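Local coordinates for protein lytic Polysaccharide Monooxygenase (PDB 6Z5Y) that probably uses a bound copper ion to cleave pectin oxidatively in the plant cell wall, its N-terminal catalytic domain being the part described, at residues W19-E24 with W161-N166; A88-G93 with A128-V133; G142-F147 with C167-G172. All blocks are in the same frame, centred on the assembly; numbering follows the deposited sequence. Where two conformers were deposited one is given.

Contact 1: W19-E24 with W161-N166; sequences WVVEIE and WQAYKN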
ATOM      1  N   TRP A  19       6.716   2.397   8.216  1.00  8.98           N
ATOM      2  CA  TRP A  19       7.237   2.225   6.880  1.00  8.34           C
ATOM      3  C   TRP A  19       8.431   1.291   6.896  1.00  7.91           C
ATOM      4  O   TRP A  19       9.121   1.054   7.891  1.00  9.42           O
ATOM      5  CB  TRP A  19       7.584   3.580   6.267  1.00  9.23           C
ATOM      6  CG  TRP A  19       8.282   4.553   7.155  1.00  9.71           C
ATOM      7  CD1 TRP A  19       7.710   5.638   7.744  1.00 10.85           C
ATOM      8  CD2 TRP A  19       9.670   4.606   7.520  1.00 10.18           C
ATOM      9  NE1 TRP A  19       8.614   6.351   8.454  1.00 12.57           N
ATOM     10  CE2 TRP A  19       9.834   5.748   8.320  1.00 11.51           C
ATOM     11  CE3 TRP A  19      10.796   3.823   7.233  1.00  9.48           C
ATOM     12  CZ2 TRP A  19      11.069   6.126   8.829  1.00 12.91           C
ATOM     13  CZ3 TRP A  19      12.014   4.178   7.770  1.00 11.53           C
ATOM     14  CH2 TRP A  19      12.149   5.314   8.572  1.00 12.68           C
ATOM     15  N   VAL A  20       8.667   0.755   5.693  1.00  7.91           N
ATOM     16  CA  VAL A  20       9.823  -0.134   5.421  1.00  8.10           C
ATOM     17  C   VAL A  20      11.084   0.695   5.137  1.00  7.89           C
ATOM     18  O   VAL A  20      12.147   0.389   5.668  1.00  8.74           O
ATOM     19  CB  VAL A  20       9.488  -1.091   4.263  1.00  8.11           C
ATOM     20  CG1 VAL A  20      10.635  -2.053   4.004  1.00  9.29           C
ATOM     21  CG2 VAL A  20       8.194  -1.841   4.520  1.00  9.02           C
ATOM     22  N   VAL A  21      10.930   1.693   4.283  1.00  7.36           N
ATOM     23  CA  VAL A  21      11.987   2.694   4.046  1.00  7.71           C
ATOM     24  C   VAL A  21      11.361   4.075   3.984  1.00  7.92           C
ATOM     25  O   VAL A  21      10.149   4.223   3.677  1.00  8.09           O
ATOM     26  CB  VAL A  21      12.774   2.434   2.758  1.00  8.13           C
ATOM     27  CG1 VAL A  21      13.480   1.081   2.760  1.00  8.46           C
ATOM     28  CG2 VAL A  21      11.918   2.542   1.514  1.00  8.91           C
ATOM     29  N   GLU A  22      12.209   5.077   4.217  1.00  8.41           N
ATOM     30  CA  GLU A  22      11.886   6.495   4.009  1.00  8.59           C
ATOM     31  C   GLU A  22      13.058   7.063   3.197  1.00  9.85           C
ATOM     32  O   GLU A  22      14.190   7.016   3.686  1.00 12.07           O
ATOM     33  CB  GLU A  22      11.715   7.175   5.352  1.00  9.69           C
ATOM     34  CG  GLU A  22      11.442   8.652   5.197  1.00 11.43           C
ATOM     35  CD  GLU A  22      11.222   9.264   6.555  1.00 13.86           C
ATOM     36  OE1 GLU A  22      10.063   9.426   6.936  1.00 15.53           O
ATOM     37  OE2 GLU A  22      12.212   9.558   7.233  1.00 17.30           O
ATOM     38  N   ILE A  23      12.782   7.509   1.995  1.00 10.10           N
ATOM     39  CA  ILE A  23      13.838   7.815   1.015  1.00 11.48           C
ATOM     40  C   ILE A  23      13.542   9.136   0.337  1.00 10.96           C
ATOM     41  O   ILE A  23      12.428   9.650   0.395  1.00 10.25           O
ATOM     42  CB  ILE A  23      13.987   6.679  -0.015  1.00 12.99           C
ATOM     43  CG1 ILE A  23      12.709   6.435  -0.836  1.00 13.00           C
ATOM     44  CG2 ILE A  23      14.478   5.439   0.698  1.00 14.07           C
ATOM     45  CD1 ILE A  23      12.822   5.336  -1.877  1.00 14.64           C
ATOM     46  N   GLU A  24      14.517   9.683  -0.352  1.00 12.37           N
ATOM     47  CA  GLU A  24      14.297  10.849  -1.236  0.50 13.16           C
ATOM     48  C   GLU A  24      13.386  10.470  -2.365  1.00 13.15           C
ATOM     49  O   GLU A  24      13.383   9.321  -2.803  1.00 14.60           O
ATOM     50  CB  GLU A  24      15.541  11.224  -2.019  0.50 12.14           C
ATOM     51  CG  GLU A  24      16.596  11.663  -1.076  0.50 12.09           C
ATOM     52  CD  GLU A  24      17.896  12.093  -1.711  0.50 13.50           C
ATOM     53  OE1 GLU A  24      18.812  12.392  -0.957  0.50 14.78           O
ATOM     54  OE2 GLU A  24      17.974  12.134  -2.952  0.50 17.73           O
ATOM     55  N   TRP A 161       9.646  10.070   0.345  1.00  9.18           N
ATOM     56  CA  TRP A 161       8.790   8.932   0.000  1.00  8.91           C
ATOM     57  C   TRP A 161       8.905   7.905   1.126  1.00  9.00           C
ATOM     58  O   TRP A 161      10.014   7.517   1.507  1.00 10.23           O
ATOM     59  CB  TRP A 161       9.230   8.308  -1.326  1.00  9.93           C
ATOM     60  CG  TRP A 161       8.945   9.092  -2.573  1.00 10.75           C
ATOM     61  CD1 TRP A 161       8.452  10.352  -2.684  1.00 11.29           C
ATOM     62  CD2 TRP A 161       9.131   8.630  -3.925  1.00 12.18           C
ATOM     63  NE1 TRP A 161       8.313  10.675  -4.015  1.00 12.64           N
ATOM     64  CE2 TRP A 161       8.668   9.619  -4.784  1.00 13.01           C
ATOM     65  CE3 TRP A 161       9.553   7.426  -4.470  1.00 13.02           C
ATOM     66  CZ2 TRP A 161       8.667   9.480  -6.161  1.00 14.58           C
ATOM     67  CZ3 TRP A 161       9.552   7.276  -5.844  1.00 14.30           C
ATOM     68  CH2 TRP A 161       9.112   8.293  -6.672  1.00 16.64           C
ATOM     69  N   GLN A 162       7.770   7.443   1.641  1.00  8.41           N
ATOM     70  CA  GLN A 162       7.731   6.342   2.603  1.00  8.54           C
ATOM     71  C   GLN A 162       7.061   5.154   1.918  1.00  8.38           C
ATOM     72  O   GLN A 162       6.002   5.295   1.321  1.00 10.43           O
ATOM     73  CB  GLN A 162       6.954   6.713   3.841  1.00  9.16           C
ATOM     74  CG  GLN A 162       7.610   7.811   4.647  1.00 10.19           C
ATOM     75  CD  GLN A 162       6.693   8.362   5.705  1.00 13.22           C
ATOM     76  OE1 GLN A 162       5.507   8.049   5.776  1.00 14.50           O
ATOM     77  NE2 GLN A 162       7.236   9.221   6.535  1.00 17.34           N
ATOM     78  N   ALA A 163       7.673   3.996   2.025  1.00  7.79           N
ATOM     79  CA  ALA A 163       7.144   2.775   1.423  1.00  7.60           C
ATOM     80  C   ALA A 163       6.504   1.937   2.499  1.00  6.95           C
ATOM     81  O   ALA A 163       7.190   1.523   3.435  1.00  8.37           O
ATOM     82  CB  ALA A 163       8.245   1.991   0.762  1.00  8.83           C
ATOM     83  N   TYR A 164       5.233   1.591   2.273  1.00  7.15           N
ATOM     84  CA  TYR A 164       4.518   0.659   3.150  1.00  7.17           C
ATOM     85  C   TYR A 164       4.159  -0.547   2.288  1.00  7.51           C
ATOM     86  O   TYR A 164       3.606  -0.401   1.191  1.00  7.89           O
ATOM     87  CB  TYR A 164       3.258   1.303   3.726  1.00  8.35           C
ATOM     88  CG  TYR A 164       3.528   2.503   4.586  1.00  8.17           C
ATOM     89  CD1 TYR A 164       3.690   3.739   4.011  1.00  8.37           C
ATOM     90  CD2 TYR A 164       3.633   2.394   5.965  1.00  9.01           C
ATOM     91  CE1 TYR A 164       3.957   4.856   4.772  1.00  9.81           C
ATOM     92  CE2 TYR A 164       3.940   3.510   6.740  1.00 10.28           C
ATOM     93  CZ  TYR A 164       4.080   4.746   6.134  1.00 10.14           C
ATOM     94  OH  TYR A 164       4.375   5.850   6.901  1.00 12.13           O
ATOM     95  N   LYS A 165       4.444  -1.735   2.814  1.00  6.75           N
ATOM     96  CA  LYS A 165       4.155  -2.988   2.151  1.00  6.35           C
ATOM     97  C   LYS A 165       3.623  -3.966   3.167  1.00  6.55           C
ATOM     98  O   LYS A 165       4.200  -4.126   4.241  1.00  6.85           O
ATOM     99  CB  LYS A 165       5.416  -3.566   1.509  1.00  7.17           C
ATOM    100  CG  LYS A 165       5.860  -2.852   0.256  1.00  8.47           C
ATOM    101  CD  LYS A 165       7.211  -3.287  -0.245  1.00  8.50           C
ATOM    102  CE  LYS A 165       8.325  -2.592   0.498  1.00  9.22           C
ATOM    103  NZ  LYS A 165       9.641  -3.205   0.190  1.00  9.18           N
ATOM    104  N   ASN A 166       2.567  -4.684   2.756  1.00  6.25           N
ATOM    105  CA  ASN A 166       2.099  -5.842   3.537  1.00  6.62           C
ATOM    106  C   ASN A 166       1.925  -7.014   2.577  1.00  6.41           C
ATOM    107  O   ASN A 166       1.534  -6.835   1.415  1.00  7.25           O
ATOM    108  CB  ASN A 166       0.739  -5.582   4.189  1.00  6.73           C
ATOM    109  CG  ASN A 166       0.625  -4.352   5.057  1.00  7.14           C
ATOM    110  OD1 ASN A 166      -0.490  -3.840   5.189  1.00  8.57           O
ATOM    111  ND2 ASN A 166       1.688  -3.912   5.710  1.00  7.05           N
TER
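Q162 NE2 is gripped by two acceptors: E22 OE1 across the contact at 2.9 Å and, more weakly, OE1 of Q153 on strand 143-155. Here strand 21-23 forms the edge of a five-stranded antiparallel sheet in the β-sandwich of a lytic polysaccharide monooxygenase, and strand 158-170 beside it carries Y164 of the copper site. E22 and Q162 form a non-hydrogen-bonded pair, side chains alongside and pointing the same way, with carboxylate and amide only 20° from coplanar. The other end of the amide is also engaged: OE1 of Q162 accepts a bond from Y164 OH at 2.7 Å, the hydroxyl standing above the carbonyl plane. Both ends being tied, the amide's rotation is fixed, and Q162 becomes a second-shell support for Y164, whose OH also bonds to N of H1 beside the copper.

W19 fills the angle between Q162 and Y164. Its CG sits between the backbone N and the carbonyl carbon (chi1 43°), and the indole beyond lies across the side chains of Q162 and E22. Q162 CG then lies over a face of the five-membered ring, 4.2 Å from its centroid, and W19 CB lies over the Y164 ring, 3.9 Å from the ring centroid. The two aromatic planes meet at 80° in an offset edge-to-face pair, with Y164 OH near the indole plane at W19 CD1, 3.4 Å away.

Backbone bonds close the pairing: V20 N to A163 O (2.8 Å), A163 N to V21 O, and a reciprocal pair between I23 and W161. Away from the Q162 face, K165 passes V20 to give NZ to the carbonyls of F66 and E68, and V21 CG2 rests on A163 CB at 3.8 Å.

Contact 2: A88-G93 with A128-V133; sequences ATFSRG and AVFKPV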
ATOM      1  N   ALA A  88     -11.246  -4.293   2.513  1.00  7.13           N
ATOM      2  CA  ALA A  88     -10.098  -4.502   3.409  1.00  7.19           C
ATOM      3  C   ALA A  88     -10.086  -3.313   4.352  1.00  7.56           C
ATOM      4  O   ALA A  88     -10.421  -2.211   3.934  1.00  9.27           O
ATOM      5  CB  ALA A  88      -8.791  -4.647   2.642  1.00  7.61           C
ATOM      6  N   THR A  89      -9.685  -3.511   5.577  1.00  7.32           N
ATOM      7  CA  THR A  89      -9.724  -2.434   6.566  1.00  7.43           C
ATOM      8  C   THR A  89      -8.315  -2.102   7.024  1.00  6.78           C
ATOM      9  O   THR A  89      -7.564  -2.997   7.411  1.00  7.18           O
ATOM     10  CB  THR A  89     -10.586  -2.830   7.755  1.00  8.64           C
ATOM     11  OG1 THR A  89     -11.853  -3.255   7.274  1.00 12.26           O
ATOM     12  CG2 THR A  89     -10.794  -1.691   8.711  1.00  9.77           C
ATOM     13  N   PHE A  90      -7.988  -0.819   7.005  1.00  7.08           N
ATOM     14  CA  PHE A  90      -6.688  -0.362   7.492  1.00  7.25           C
ATOM     15  C   PHE A  90      -6.684  -0.339   9.015  1.00  7.09           C
ATOM     16  O   PHE A  90      -7.731  -0.330   9.689  1.00  8.01           O
ATOM     17  CB  PHE A  90      -6.383   1.022   6.923  1.00  7.89           C
ATOM     18  CG  PHE A  90      -4.923   1.307   6.639  1.00  7.45           C
ATOM     19  CD1 PHE A  90      -4.124   0.396   5.975  1.00  8.29           C
ATOM     20  CD2 PHE A  90      -4.389   2.527   6.995  1.00  8.04           C
ATOM     21  CE1 PHE A  90      -2.813   0.702   5.643  1.00  8.55           C
ATOM     22  CE2 PHE A  90      -3.093   2.837   6.622  1.00  9.65           C
ATOM     23  CZ  PHE A  90      -2.298   1.929   5.973  1.00  9.38           C
ATOM     24  N   SER A  91      -5.494  -0.229   9.577  1.00  7.20           N
ATOM     25  CA  SER A  91      -5.325  -0.284  11.043  1.00  7.39           C
ATOM     26  C   SER A  91      -5.701   1.048  11.688  1.00  7.79           C
ATOM     27  O   SER A  91      -5.893   1.061  12.908  1.00  8.38           O
ATOM     28  CB  SER A  91      -3.898  -0.660  11.406  1.00  8.22           C
ATOM     29  OG  SER A  91      -2.990   0.361  11.006  1.00  7.83           O
ATOM     30  N   ARG A  92      -5.799   2.105  10.902  1.00  7.72           N
ATOM     31  CA  ARG A  92      -6.039   3.466  11.375  1.00  7.98           C
ATOM     32  C   ARG A  92      -6.522   4.239  10.168  1.00  7.96           C
ATOM     33  O   ARG A  92      -6.741   3.657   9.077  1.00  8.65           O
ATOM     34  CB  ARG A  92      -4.760   4.048  12.002  1.00  8.41           C
ATOM     35  CG  ARG A  92      -3.582   4.074  11.035  1.00  8.52           C
ATOM     36  CD  ARG A  92      -2.464   5.007  11.471  1.00  9.65           C
ATOM     37  NE  ARG A  92      -1.932   4.611  12.777  1.00  9.51           N
ATOM     38  CZ  ARG A  92      -1.384   5.443  13.657  1.00 10.59           C
ATOM     39  NH1 ARG A  92      -1.236   6.713  13.373  1.00 11.79           N
ATOM     40  NH2 ARG A  92      -1.033   4.956  14.821  1.00 11.22           N
ATOM     41  N   GLY A  93      -6.683   5.539  10.326  1.00  8.29           N
ATOM     42  CA  GLY A  93      -6.935   6.407   9.185  1.00  8.75           C
ATOM     43  C   GLY A  93      -5.685   6.651   8.388  1.00  8.37           C
ATOM     44  O   GLY A  93      -4.563   6.403   8.882  1.00 10.24           O
ATOM     45  N   ALA A 128      -9.679   3.827   7.958  1.00  8.64           N
ATOM     46  CA  ALA A 128      -9.793   3.783   6.498  1.00  8.94           C
ATOM     47  C   ALA A 128     -10.250   2.400   6.048  1.00  7.94           C
ATOM     48  O   ALA A 128      -9.757   1.403   6.538  1.00  8.16           O
ATOM     49  CB  ALA A 128      -8.483   4.148   5.836  1.00  9.52           C
ATOM     50  N   VAL A 129     -11.151   2.388   5.100  1.00  9.06           N
ATOM     51  CA  VAL A 129     -11.722   1.151   4.548  1.00  8.33           C
ATOM     52  C   VAL A 129     -11.507   1.197   3.053  1.00  8.27           C
ATOM     53  O   VAL A 129     -11.918   2.134   2.375  1.00  9.22           O
ATOM     54  CB  VAL A 129     -13.204   0.987   4.901  1.00 10.30           C
ATOM     55  CG1 VAL A 129     -13.719  -0.288   4.240  1.00 11.84           C
ATOM     56  CG2 VAL A 129     -13.420   0.973   6.379  1.00 11.17           C
ATOM     57  N   PHE A 130     -10.861   0.153   2.557  1.00  8.69           N
ATOM     58  CA  PHE A 130     -10.615  -0.015   1.108  1.00  9.01           C
ATOM     59  C   PHE A 130     -11.768  -0.806   0.515  1.00  9.29           C
ATOM     60  O   PHE A 130     -12.089  -1.885   1.011  1.00  9.17           O
ATOM     61  CB  PHE A 130      -9.322  -0.784   0.890  1.00  8.38           C
ATOM     62  CG  PHE A 130      -8.105  -0.118   1.487  1.00  8.67           C
ATOM     63  CD1 PHE A 130      -7.491   0.953   0.890  1.00 11.70           C
ATOM     64  CD2 PHE A 130      -7.588  -0.574   2.692  1.00  9.81           C
ATOM     65  CE1 PHE A 130      -6.394   1.571   1.486  1.00 12.47           C
ATOM     66  CE2 PHE A 130      -6.495   0.032   3.288  1.00 11.67           C
ATOM     67  CZ  PHE A 130      -5.913   1.107   2.686  1.00 12.23           C
ATOM     68  N   LYS A 131     -12.347  -0.277  -0.558  1.00 10.23           N
ATOM     69  CA  LYS A 131     -13.430  -0.948  -1.266  1.00 10.63           C
ATOM     70  C   LYS A 131     -13.520  -0.372  -2.664  1.00 10.63           C
ATOM     71  O   LYS A 131     -13.110   0.755  -2.921  1.00 12.11           O
ATOM     72  CB  LYS A 131     -14.682  -0.593  -0.515  1.00 13.15           C
ATOM     73  CG  LYS A 131     -15.257   0.806  -0.789  1.00 15.18           C
ATOM     74  CD  LYS A 131     -14.485   2.045  -0.306  1.00 17.83           C
ATOM     75  CE  LYS A 131     -15.337   3.303  -0.432  0.50 13.82           C
ATOM     76  NZ  LYS A 131     -14.565   4.569  -0.285  0.50 12.57           N
ATOM     77  N   PRO A 132     -14.046  -1.165  -3.605  1.00 11.14           N
ATOM     78  CA  PRO A 132     -14.412  -2.577  -3.469  1.00  9.91           C
ATOM     79  C   PRO A 132     -13.200  -3.495  -3.609  1.00  9.38           C
ATOM     80  O   PRO A 132     -12.268  -3.177  -4.346  1.00  9.78           O
ATOM     81  CB  PRO A 132     -15.365  -2.822  -4.649  1.00 10.78           C
ATOM     82  CG  PRO A 132     -14.807  -1.853  -5.731  1.00 12.31           C
ATOM     83  CD  PRO A 132     -14.317  -0.656  -4.960  1.00 11.99           C
ATOM     84  N   VAL A 133     -13.227  -4.606  -2.889  1.00  9.12           N
ATOM     85  CA  VAL A 133     -12.190  -5.656  -3.007  1.00  9.09           C
ATOM     86  C   VAL A 133     -12.907  -6.975  -3.267  1.00  9.64           C
ATOM     87  O   VAL A 133     -13.602  -7.481  -2.387  1.00 11.64           O
ATOM     88  CB  VAL A 133     -11.299  -5.736  -1.758  1.00  9.40           C
ATOM     89  CG1 VAL A 133     -10.222  -6.818  -1.938  1.00 10.01           C
ATOM     90  CG2 VAL A 133     -10.678  -4.380  -1.411  1.00  9.73           C
TER
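F130 packs against A88 and F90 where strand 129-130 runs antiparallel to strand 88-90 at one margin of the smaller, three-stranded sheet of the LPMO β-sandwich. Its CB starts 3.5 Å from A88 O. CG is anti to the carbonyl carbon (chi1 -59°), and beyond it the ring turns an edge to the neighbouring strand: CD2 meets A88 O at 3.5 Å, near the ring plane, and A88 CB at 4.2 Å. Further out, CE2 touches F90 CD1 at 3.6 Å and also reaches F90 CB, while CZ approaches F90 CD1 and CG. The edge of F130 thus points at the face of F90 in an offset edge-to-face pair, planes 89° apart. The F130 ring also meets those of Y119 and F147, well inside the sandwich.

Both backbone bonds of the A88–F130 pair are made, the shorter being F130 N to A88 O. F90 N bonds to A128 O, which also lies 3.4 Å from F90 CB, and A128 CB packs on that same F90 CB. T89 and V129, the adjacent non-hydrogen-bonded pair, point to the other face. Past the strand the chain turns at S91 and R92, and the R92 side chain comes within about 6 Å of the copper. R92 O accepts a further bond from A128 N at 3.1 Å, the donor lying 51° out of the carbonyl plane.

Contact 3: G142-F147 with C167-G172; sequences GCMLRF and CIPLTG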
ATOM      1  N   GLY A 142      -6.364 -20.327  -2.311  1.00 13.36           N
ATOM      2  CA  GLY A 142      -6.007 -19.178  -1.489  1.00 12.31           C
ATOM      3  C   GLY A 142      -5.303 -18.173  -2.348  1.00 10.91           C
ATOM      4  O   GLY A 142      -5.295 -18.265  -3.575  1.00 13.20           O
ATOM      5  N   CYS A 143      -4.676 -17.231  -1.704  1.00 10.87           N
ATOM      6  CA  CYS A 143      -3.964 -16.178  -2.459  1.00 10.93           C
ATOM      7  C   CYS A 143      -3.079 -15.445  -1.478  1.00  9.57           C
ATOM      8  O   CYS A 143      -3.346 -15.443  -0.287  1.00 12.46           O
ATOM      9  CB  CYS A 143      -4.882 -15.181  -3.161  1.00 12.86           C
ATOM     10  SG  CYS A 143      -5.997 -14.388  -1.999  1.00 13.20           S
ATOM     11  N   MET A 144      -2.085 -14.779  -1.992  1.00  7.50           N
ATOM     12  CA  MET A 144      -1.361 -13.780  -1.210  1.00  7.64           C
ATOM     13  C   MET A 144      -1.926 -12.398  -1.523  1.00  7.24           C
ATOM     14  O   MET A 144      -1.829 -11.918  -2.666  1.00  7.67           O
ATOM     15  CB  MET A 144       0.124 -13.801  -1.565  1.00  7.60           C
ATOM     16  CG  MET A 144       0.968 -12.896  -0.676  1.00  8.38           C
ATOM     17  SD  MET A 144       0.937 -13.344   1.061  1.00  8.57           S
ATOM     18  CE  MET A 144       1.525 -15.015   0.952  1.00  9.73           C
ATOM     19  N   LEU A 145      -2.458 -11.751  -0.495  1.00  6.70           N
ATOM     20  CA  LEU A 145      -2.811 -10.324  -0.625  1.00  6.51           C
ATOM     21  C   LEU A 145      -1.538  -9.511  -0.455  1.00  6.64           C
ATOM     22  O   LEU A 145      -0.752  -9.756   0.447  1.00  7.25           O
ATOM     23  CB  LEU A 145      -3.845  -9.943   0.419  1.00  6.97           C
ATOM     24  CG  LEU A 145      -4.289  -8.471   0.367  1.00  7.23           C
ATOM     25  CD1 LEU A 145      -5.707  -8.312   0.915  1.00  8.74           C
ATOM     26  CD2 LEU A 145      -3.356  -7.555   1.156  1.00  8.11           C
ATOM     27  N   ARG A 146      -1.320  -8.576  -1.370  1.00  6.16           N
ATOM     28  CA  ARG A 146      -0.205  -7.641  -1.228  1.00  6.29           C
ATOM     29  C   ARG A 146      -0.730  -6.229  -1.292  1.00  6.72           C
ATOM     30  O   ARG A 146      -1.478  -5.865  -2.211  1.00  8.33           O
ATOM     31  CB  ARG A 146       0.875  -7.884  -2.270  1.00  7.00           C
ATOM     32  CG  ARG A 146       1.619  -9.194  -2.038  1.00  7.27           C
ATOM     33  CD  ARG A 146       2.723  -9.412  -3.053  1.00  8.51           C
ATOM     34  NE  ARG A 146       3.495 -10.632  -2.809  1.00  9.33           N
ATOM     35  CZ  ARG A 146       3.161 -11.856  -3.226  1.00  8.40           C
ATOM     36  NH1 ARG A 146       2.068 -12.058  -3.951  1.00  8.11           N
ATOM     37  NH2 ARG A 146       3.938 -12.888  -2.936  1.00  9.94           N
ATOM     38  N   PHE A 147      -0.327  -5.440  -0.312  1.00  6.24           N
ATOM     39  CA  PHE A 147      -0.640  -3.998  -0.230  1.00  6.42           C
ATOM     40  C   PHE A 147       0.631  -3.227  -0.466  1.00  6.27           C
ATOM     41  O   PHE A 147       1.683  -3.570   0.120  1.00  6.62           O
ATOM     42  CB  PHE A 147      -1.200  -3.695   1.155  1.00  7.07           C
ATOM     43  CG  PHE A 147      -1.452  -2.243   1.447  1.00  7.05           C
ATOM     44  CD1 PHE A 147      -2.439  -1.568   0.756  1.00  7.92           C
ATOM     45  CD2 PHE A 147      -0.670  -1.540   2.345  1.00  8.07           C
ATOM     46  CE1 PHE A 147      -2.694  -0.229   1.062  1.00  8.37           C
ATOM     47  CE2 PHE A 147      -0.911  -0.210   2.633  1.00  8.79           C
ATOM     48  CZ  PHE A 147      -1.924   0.443   1.988  1.00  8.75           C
ATOM     49  N   CYS A 167       2.136  -8.201   3.100  1.00  6.65           N
ATOM     50  CA  CYS A 167       1.802  -9.474   2.452  1.00  6.72           C
ATOM     51  C   CYS A 167       0.936 -10.211   3.467  1.00  6.96           C
ATOM     52  O   CYS A 167       1.389 -10.396   4.586  1.00  8.51           O
ATOM     53  CB  CYS A 167       3.040 -10.313   2.140  1.00  7.99           C
ATOM     54  SG  CYS A 167       4.088  -9.509   0.921  1.00  9.13           S
ATOM     55  N   ILE A 168      -0.259 -10.626   3.033  1.00  6.29           N
ATOM     56  CA  ILE A 168      -1.227 -11.276   3.935  1.00  6.73           C
ATOM     57  C   ILE A 168      -1.764 -12.506   3.243  1.00  6.62           C
ATOM     58  O   ILE A 168      -2.520 -12.399   2.276  1.00  7.07           O
ATOM     59  CB  ILE A 168      -2.368 -10.324   4.319  1.00  7.59           C
ATOM     60  CG1 ILE A 168      -1.809  -9.030   4.934  1.00  8.71           C
ATOM     61  CG2 ILE A 168      -3.293 -11.036   5.279  1.00  9.17           C
ATOM     62  CD1 ILE A 168      -2.851  -8.001   5.308  1.00 10.69           C
ATOM     63  N   PRO A 169      -1.366 -13.710   3.695  1.00  7.16           N
ATOM     64  CA  PRO A 169      -1.866 -14.910   3.062  1.00  7.16           C
ATOM     65  C   PRO A 169      -3.339 -15.069   3.424  1.00  7.00           C
ATOM     66  O   PRO A 169      -3.710 -14.893   4.601  1.00  7.61           O
ATOM     67  CB  PRO A 169      -1.018 -16.032   3.676  1.00  8.49           C
ATOM     68  CG  PRO A 169      -0.575 -15.471   5.037  1.00  9.22           C
ATOM     69  CD  PRO A 169      -0.409 -13.978   4.805  1.00  8.67           C
ATOM     70  N   LEU A 170      -4.131 -15.493   2.445  1.00  7.45           N
ATOM     71  CA  LEU A 170      -5.573 -15.707   2.626  1.00  7.46           C
ATOM     72  C   LEU A 170      -5.914 -17.156   2.323  1.00  8.46           C
ATOM     73  O   LEU A 170      -5.324 -17.779   1.456  1.00  9.20           O
ATOM     74  CB  LEU A 170      -6.395 -14.797   1.722  1.00  8.02           C
ATOM     75  CG  LEU A 170      -6.070 -13.303   1.819  1.00  8.16           C
ATOM     76  CD1 LEU A 170      -7.021 -12.492   0.965  1.00  9.35           C
ATOM     77  CD2 LEU A 170      -6.132 -12.804   3.239  1.00  9.49           C
ATOM     78  N   THR A 171      -6.934 -17.629   3.002  1.00  9.10           N
ATOM     79  CA  THR A 171      -7.468 -18.974   2.788  1.00 10.53           C
ATOM     80  C   THR A 171      -8.254 -19.043   1.486  1.00 10.85           C
ATOM     81  O   THR A 171      -8.780 -18.071   0.990  1.00 14.31           O
ATOM     82  CB  THR A 171      -8.365 -19.361   3.960  1.00 11.88           C
ATOM     83  OG1 THR A 171      -9.450 -18.432   4.041  1.00 13.48           O
ATOM     84  CG2 THR A 171      -7.657 -19.349   5.292  1.00 14.67           C
ATOM     85  N   GLY A 172      -8.350 -20.249   0.961  1.00 13.94           N
ATOM     86  CA  GLY A 172      -9.238 -20.573  -0.169  1.00 17.07           C
ATOM     87  C   GLY A 172      -9.770 -21.973  -0.089  1.00 23.34           C
ATOM     88  O   GLY A 172      -9.062 -22.866   0.434  1.00 31.59           O
TER
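M144 folds its thioether back over the backbone of C167–P169, in the open half of a long β-hairpin whose strands 143-155 and 158-170 run through the larger antiparallel sheet of the β-sandwich. CG leaves anti to the backbone N (chi1 -173°), and the chain then bends at both chi2 (62°) and chi3 (58°). The first bend brings SD to 3.5 Å from P169 N, with I168 N and C167 CB also beside it; the second puts CE against P169 CB at 3.9 Å. M144 and P169 thus lie side by side, pointing the same way, as a non-hydrogen-bonded pair. R146, next on this face, stays extended from CG to NE, and its guanidinium carries M144 CG over its centre, 3.4 Å above the plane. CG and NE of R146 both lie 3.9 Å from C167 SG, on the same side of it, while C167 SG itself is bonded to C70.

C143, L145, I168 and L170 take the opposite face. C143 SG, disulfide-linked to C138, lies between the backbone N and the carbonyl carbon of its own residue and rests on L170 CD1 at 3.7 Å. The same CD1 methyl reaches L145 CB, so L170 bridges two successive residues of this face, and L145 CB also touches I168 CB. Two reciprocal backbone pairs set the register, L145 with I168 and C143 with L170; C143 N to L170 O is the longest of the four bonds at 3.3 Å. There G142 CA packs close on L170 O.

Beyond the hairpin, R146 makes a backbone bond to W103 of strand 100-104 and M144 one to D105 just past its end. L145 packs on I102 and L104 of that strand, and both L145 and I168 reach I4 of strand 4-6 in the opposing sheet.

Contacts 1 and 3 share strand 158-170 and belong to one sheet, joined where N166 O probably bonds to F147 N; their segments alternate along the chain. Contact 2 lies in the other sheet, across the chain's centre from contact 1 and nested within the loop that contact 1 closes. It is the buried one, its chemistry aromatic, and F147 at the end of contact 3 packs against both F90 and F130, linking the sheets. Contacts 1 and 3 are partly buried. At 19-24 with 161-166, polar side chains and rings gather beside the copper; at 142-147 with 167-172, about 21 Å away between centres, sulfur and aliphatic packing with two disulfides takes over.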